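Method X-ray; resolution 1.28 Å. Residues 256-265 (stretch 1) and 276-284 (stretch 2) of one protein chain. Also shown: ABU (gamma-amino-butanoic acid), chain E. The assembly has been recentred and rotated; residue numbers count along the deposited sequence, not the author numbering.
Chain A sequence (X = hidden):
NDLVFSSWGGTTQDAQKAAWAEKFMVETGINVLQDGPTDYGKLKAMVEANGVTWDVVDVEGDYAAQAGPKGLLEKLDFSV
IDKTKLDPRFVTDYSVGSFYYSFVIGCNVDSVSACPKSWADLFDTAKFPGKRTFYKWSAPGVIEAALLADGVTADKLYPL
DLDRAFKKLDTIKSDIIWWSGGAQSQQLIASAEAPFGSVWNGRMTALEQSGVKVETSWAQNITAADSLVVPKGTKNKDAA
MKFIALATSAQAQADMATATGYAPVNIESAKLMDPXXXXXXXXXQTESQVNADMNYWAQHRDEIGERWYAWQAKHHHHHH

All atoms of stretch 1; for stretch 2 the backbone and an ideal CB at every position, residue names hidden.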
ATOM      1  N   MET A 256      -4.362   0.917  14.470  1.00 12.28           N
ATOM      2  CA  MET A 256      -3.967   0.286  13.203  1.00 12.47           C
ATOM      3  C   MET A 256      -2.442   0.442  13.057  1.00 12.87           C
ATOM      4  O   MET A 256      -1.736  -0.502  12.708  1.00 12.14           O
ATOM      5  CB  MET A 256      -4.722   0.981  12.068  1.00 13.01           C
ATOM      6  CG  MET A 256      -4.311   0.540  10.650  1.00 13.06           C
ATOM      7  SD  MET A 256      -2.787   1.346  10.057  1.00 12.78           S
ATOM      8  CE  MET A 256      -3.240   3.082  10.174  1.00 12.15           C
ATOM      9  N   ALA A 257      -1.921   1.654  13.342  1.00 11.11           N
ATOM     10  CA  ALA A 257      -0.499   1.886  13.166  1.00 11.47           C
ATOM     11  C   ALA A 257       0.360   1.056  14.112  1.00 12.66           C
ATOM     12  O   ALA A 257       1.361   0.453  13.719  1.00 12.77           O
ATOM     13  CB  ALA A 257      -0.212   3.377  13.371  1.00 12.25           C
ATOM     14  N   THR A 258      -0.054   1.011  15.388  1.00 12.83           N
ATOM     15  CA  THR A 258       0.662   0.219  16.376  1.00 13.40           C
ATOM     16  C   THR A 258       0.698  -1.251  15.951  1.00 14.91           C
ATOM     17  O   THR A 258       1.733  -1.900  16.136  1.00 15.26           O
ATOM     18  CB  THR A 258      -0.060   0.365  17.732  1.00 15.76           C
ATOM     19  OG1 THR A 258       0.022   1.724  18.134  1.00 15.69           O
ATOM     20  CG2 THR A 258       0.537  -0.527  18.834  1.00 17.05           C
ATOM     21  N   ALA A 259      -0.410  -1.762  15.400  1.00 13.26           N
ATOM     22  CA  ALA A 259      -0.533  -3.174  15.025  1.00 15.30           C
ATOM     23  C   ALA A 259       0.162  -3.523  13.724  1.00 17.62           C
ATOM     24  O   ALA A 259       0.379  -4.706  13.475  1.00 18.42           O
ATOM     25  CB  ALA A 259      -1.994  -3.549  14.921  1.00 16.67           C
ATOM     26  N   THR A 260       0.465  -2.525  12.860  1.00 13.15           N
ATOM     27  CA  THR A 260       1.015  -2.859  11.541  1.00 12.55           C
ATOM     28  C   THR A 260       2.405  -2.354  11.227  1.00 13.26           C
ATOM     29  O   THR A 260       3.057  -2.922  10.361  1.00 12.99           O
ATOM     30  CB  THR A 260       0.131  -2.285  10.423  1.00 13.90           C
ATOM     31  OG1 THR A 260       0.061  -0.862  10.563  1.00 12.59           O
ATOM     32  CG2 THR A 260      -1.251  -2.895  10.381  1.00 15.24           C
ATOM     33  N   GLY A 261       2.802  -1.227  11.805  1.00 12.75           N
ATOM     34  CA  GLY A 261       4.027  -0.552  11.398  1.00 12.37           C
ATOM     35  C   GLY A 261       3.785   0.457  10.273  1.00 11.29           C
ATOM     36  O   GLY A 261       4.733   1.045   9.770  1.00 11.55           O
ATOM     37  N   TYR A 262       2.519   0.697   9.909  1.00  9.96           N
ATOM     38  CA  TYR A 262       2.166   1.726   8.921  1.00  9.83           C
ATOM     39  C   TYR A 262       1.880   3.014   9.684  1.00 11.95           C
ATOM     40  O   TYR A 262       1.609   2.964  10.889  1.00 12.81           O
ATOM     41  CB  TYR A 262       0.937   1.308   8.084  1.00  9.38           C
ATOM     42  CG  TYR A 262       1.268   0.172   7.140  1.00  8.04           C
ATOM     43  CD1 TYR A 262       2.369   0.245   6.300  1.00  8.46           C
ATOM     44  CD2 TYR A 262       0.517  -1.009   7.138  1.00  9.23           C
ATOM     45  CE1 TYR A 262       2.693  -0.799   5.441  1.00  7.65           C
ATOM     46  CE2 TYR A 262       0.840  -2.065   6.294  1.00  8.74           C
ATOM     47  CZ  TYR A 262       1.947  -1.959   5.471  1.00  8.80           C
ATOM     48  OH  TYR A 262       2.359  -3.012   4.711  1.00  8.37           O
ATOM     49  N   ALA A 263       1.972   4.162   9.014  1.00  9.82           N
ATOM     50  CA  ALA A 263       1.715   5.435   9.675  1.00  9.51           C
ATOM     51  C   ALA A 263       0.245   5.792   9.605  1.00 10.40           C
ATOM     52  O   ALA A 263      -0.447   5.516   8.612  1.00 10.05           O
ATOM     53  CB  ALA A 263       2.561   6.535   9.050  1.00 10.52           C
ATOM     54  N   PRO A 264      -0.277   6.428  10.667  1.00 10.76           N
ATOM     55  CA  PRO A 264      -1.678   6.856  10.647  1.00 10.57           C
ATOM     56  C   PRO A 264      -1.901   8.045   9.719  1.00 12.21           C
ATOM     57  O   PRO A 264      -0.964   8.799   9.408  1.00 13.16           O
ATOM     58  CB  PRO A 264      -1.958   7.209  12.102  1.00 12.86           C
ATOM     59  CG  PRO A 264      -0.639   7.569  12.670  1.00 15.77           C
ATOM     60  CD  PRO A 264       0.412   6.816  11.917  1.00 11.67           C
ATOM     61  N   VAL A 265      -3.154   8.210   9.308  1.00  9.71           N
ATOM     62  CA  VAL A 265      -3.629   9.286   8.443  1.00 10.27           C
ATOM     63  C   VAL A 265      -4.699  10.127   9.116  1.00 12.27           C
ATOM     64  O   VAL A 265      -5.541  10.732   8.468  1.00 11.89           O
ATOM     65  CB  VAL A 265      -4.000   8.794   7.019  1.00 11.62           C
ATOM     66  CG1 VAL A 265      -2.714   8.408   6.251  1.00 11.93           C
ATOM     67  CG2 VAL A 265      -4.963   7.610   7.096  1.00 11.44           C
ATOM     68  N   UNK A 276       8.273   4.956  21.160  1.00 29.00           N
ATOM     69  CA  UNK A 276       9.229   3.983  20.618  1.00 30.14           C
ATOM     70  C   UNK A 276       8.722   3.341  19.302  1.00 33.71           C
ATOM     71  O   UNK A 276       9.525   3.003  18.430  1.00 35.32           O
ATOM     72  CB  UNK A 276       9.500   2.894  21.658  1.00 30.14           C
ATOM     73  N   UNK A 277       7.393   3.189  19.175  1.00 27.73           N
ATOM     74  CA  UNK A 277       6.746   2.634  17.983  1.00 26.28           C
ATOM     75  C   UNK A 277       6.574   3.758  16.947  1.00 26.89           C
ATOM     76  O   UNK A 277       6.948   3.575  15.783  1.00 25.20           O
ATOM     77  CB  UNK A 277       5.398   2.002  18.334  1.00 26.28           C
ATOM     78  N   UNK A 278       6.088   4.940  17.376  1.00 22.00           N
ATOM     79  CA  UNK A 278       5.877   6.079  16.471  1.00 22.03           C
ATOM     80  C   UNK A 278       7.139   6.524  15.722  1.00 23.08           C
ATOM     81  O   UNK A 278       7.049   6.890  14.550  1.00 21.80           O
ATOM     82  CB  UNK A 278       5.328   7.264  17.268  1.00 22.03           C
ATOM     83  N   UNK A 279       8.325   6.442  16.365  1.00 21.00           N
ATOM     84  CA  UNK A 279       9.595   6.842  15.759  1.00 21.19           C
ATOM     85  C   UNK A 279      10.005   6.015  14.531  1.00 24.51           C
ATOM     86  O   UNK A 279      10.801   6.481  13.710  1.00 24.49           O
ATOM     87  CB  UNK A 279      10.701   6.750  16.813  1.00 21.19           C
ATOM     88  N   UNK A 280       9.504   4.783  14.424  1.00 20.65           N
ATOM     89  CA  UNK A 280       9.884   3.857  13.356  1.00 19.54           C
ATOM     90  C   UNK A 280       8.923   3.861  12.160  1.00 17.37           C
ATOM     91  O   UNK A 280       9.160   3.104  11.214  1.00 16.73           O
ATOM     92  CB  UNK A 280       9.973   2.439  13.924  1.00 19.54           C
ATOM     93  N   UNK A 281       7.820   4.618  12.239  1.00 13.20           N
ATOM     94  CA  UNK A 281       6.792   4.595  11.199  1.00 12.43           C
ATOM     95  C   UNK A 281       7.254   5.322   9.954  1.00 13.58           C
ATOM     96  O   UNK A 281       8.136   6.191  10.023  1.00 12.68           O
ATOM     97  CB  UNK A 281       5.493   5.218  11.714  1.00 12.43           C
ATOM     98  N   UNK A 282       6.685   4.994   8.781  1.00 11.47           N
ATOM     99  CA  UNK A 282       7.191   5.582   7.524  1.00 11.55           C
ATOM    100  C   UNK A 282       7.238   7.095   7.486  1.00 14.37           C
ATOM    101  O   UNK A 282       8.141   7.639   6.860  1.00 13.58           O
ATOM    102  CB  UNK A 282       6.325   5.103   6.357  1.00 11.55           C
ATOM    103  N   UNK A 283       6.310   7.773   8.153  1.00 13.36           N
ATOM    104  CA  UNK A 283       6.326   9.240   8.129  1.00 14.15           C
ATOM    105  C   UNK A 283       7.464   9.862   8.955  1.00 16.99           C
ATOM    106  O   UNK A 283       7.661  11.084   8.891  1.00 17.54           O
ATOM    107  CB  UNK A 283       4.985   9.768   8.643  1.00 14.15           C
ATOM    108  N   UNK A 284       8.227   9.036   9.689  1.00 13.82           N
ATOM    109  CA  UNK A 284       9.416   9.449  10.435  1.00 14.23           C
ATOM    110  C   UNK A 284      10.710   8.976   9.777  1.00 15.69           C
ATOM    111  O   UNK A 284      11.792   9.361  10.232  1.00 16.19           O
ATOM    112  CB  UNK A 284       9.344   8.916  11.867  1.00 14.23           C
TER
HETATM  113  N   ABU E 404      -1.389  -1.140  -0.816  1.00 15.93           N
HETATM  114  CD  ABU E 404      -0.597  -1.409   0.391  1.00 11.32           C
HETATM  115  CB  ABU E 404      -1.014  -2.698   1.056  1.00 11.35           C
HETATM  116  CG  ABU E 404      -0.201  -2.905   2.288  1.00 11.20           C
HETATM  117  C   ABU E 404      -0.409  -4.227   2.996  1.00  9.76           C
HETATM  118  O   ABU E 404       0.525  -4.614   3.861  1.00  9.30           O
HETATM  119  OXT ABU E 404      -1.388  -5.048   2.705  1.00  9.40           O

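Position 276 continues a helix that begins earlier in the chain, and no atom of stretch 1 lies within 5.5 Å of its ideal CB. Stretch 1 therefore sets no preference, and almost any helix-compatible residue would suit. The deposited residue is Lys276, which makes no contact here.

Position 277 is also helical, but its CA-to-CB bond points toward stretch 1. The ideal CB is 5.4 Å from Thr258 OG1, too far for a short side chain to close the gap; Leu, Ile, Met or a long polar chain could reach the threonine. It is Ile277, with chi1 m and chi2 t, and its CD1 meets Thr258 CG2 at 4.1 Å.

Positions 278 and 279 have nothing of stretch 1 within 5.5 Å of their ideal CB atoms, so small or polar residues are equally acceptable. They are Ala278 and Lys279; the former opens a type I turn that ends at 281.

Position 280, at phi/psi -96/-4, directs its CB sideways and is likewise unconstrained by stretch 1. Polar residues common in turns, such as Ser, Asn or Asp, would fit. Ser280, chi1 p, turns its OG back to donate to Ile277 O at 2.7 Å. A water links the stretches, donating to Gly261 O at 2.8 Å and to Ser280 O at 3.0 Å.

Position 281 points toward stretch 1 from an extended backbone (-74/156). Its ideal CB is 4.2 Å from Ala263 CB, with Ala257 CB and the Pro264 ring offering further apolar surface; a medium aliphatic residue, Leu, Ile, Val or Met, is expected. Leu281 (m, t) places CD1 4.2 Å from Ala257 CB and 3.9 Å from Pro264 CD, while CD2 lies 3.6 Å from Tyr262 O. That carbonyl has no hydrogen-bond partner in the model.

Position 282 starts a 3-10 segment with phi -55, a value proline accepts, although Ala, Ser or Glu could also adopt it. Its ideal CB is 4.8 Å from Ala263 CB. Pro282 packs the ring atom CD 3.3 Å from Gly261 O and 4.1 Å from Ala263 CB.

Position 283 points toward stretch 1, its ideal CB 4.1 Å from Ala263 CB. The methyl supplies neither charge nor donor, so Ala, Ser, Asn or Asp would all be plausible. Asp283, chi1 p, brings OD1 to 3.6 Å from Ala263 CB, a contact without a hydrogen bond.

Position 284 is out of reach of stretch 1, leaving polar residues as suitable as others. Gln284 serves through its backbone, donating N to Leu281 O at 2.9 Å.

Stretch 2 276-284: KIAKSLPDQ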
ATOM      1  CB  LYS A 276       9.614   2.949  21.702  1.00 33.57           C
ATOM      2  CG  LYS A 276       9.433   1.475  21.340  1.00 51.85           C
ATOM      3  CD  LYS A 276       8.758   0.704  22.459  1.00 62.66           C
ATOM      4  CE  LYS A 276       8.493  -0.723  22.056  1.00 73.03           C
ATOM      5  NZ  LYS A 276       9.129  -1.682  22.996  1.00 82.41           N
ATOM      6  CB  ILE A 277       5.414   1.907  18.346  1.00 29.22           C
ATOM      7  CG1 ILE A 277       5.696   0.678  19.261  1.00 29.95           C
ATOM      8  CG2 ILE A 277       4.654   1.478  17.073  1.00 29.53           C
ATOM      9  CD1 ILE A 277       4.466   0.075  19.972  1.00 42.04           C
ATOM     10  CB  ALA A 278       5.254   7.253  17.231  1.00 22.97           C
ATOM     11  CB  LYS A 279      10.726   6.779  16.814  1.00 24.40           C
ATOM     12  CG  LYS A 279      11.318   8.143  17.149  1.00 44.94           C
ATOM     13  CD  LYS A 279      12.631   8.026  17.936  1.00 56.21           C
ATOM     14  CE  LYS A 279      13.865   7.993  17.057  1.00 62.89           C
ATOM     15  NZ  LYS A 279      14.245   9.351  16.586  1.00 68.65           N
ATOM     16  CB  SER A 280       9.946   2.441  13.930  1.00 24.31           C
ATOM     17  OG  SER A 280       8.665   2.014  14.370  1.00 33.11           O
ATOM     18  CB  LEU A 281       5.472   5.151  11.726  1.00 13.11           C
ATOM     19  CG  LEU A 281       4.890   4.485  12.993  1.00 15.62           C
ATOM     20  CD1 LEU A 281       3.635   5.160  13.392  1.00 15.49           C
ATOM     21  CD2 LEU A 281       4.686   2.955  12.833  1.00 17.62           C
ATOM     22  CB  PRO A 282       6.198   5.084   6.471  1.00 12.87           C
ATOM     23  CG  PRO A 282       5.715   3.807   7.027  1.00 14.42           C
ATOM     24  CD  PRO A 282       5.697   3.928   8.524  1.00 11.35           C
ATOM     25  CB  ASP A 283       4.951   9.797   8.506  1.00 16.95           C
ATOM     26  CG  ASP A 283       4.449   9.451   9.881  1.00 20.33           C
ATOM     27  OD1 ASP A 283       5.070   8.580  10.551  1.00 16.87           O
ATOM     28  OD2 ASP A 283       3.365   9.985  10.272  1.00 24.36           O
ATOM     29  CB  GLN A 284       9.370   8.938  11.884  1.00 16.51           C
ATOM     30  CG  GLN A 284       8.153   9.443  12.663  1.00 25.61           C
ATOM     31  CD  GLN A 284       8.196  10.929  12.900  1.00 40.23           C
ATOM     32  OE1 GLN A 284       9.241  11.498  13.221  1.00 38.68           O
ATOM     33  NE2 GLN A 284       7.066  11.591  12.733  1.00 39.34           N
TER
HETATM   34  O   HOH W   1       7.333   0.819  10.638  1.00 18.34           O
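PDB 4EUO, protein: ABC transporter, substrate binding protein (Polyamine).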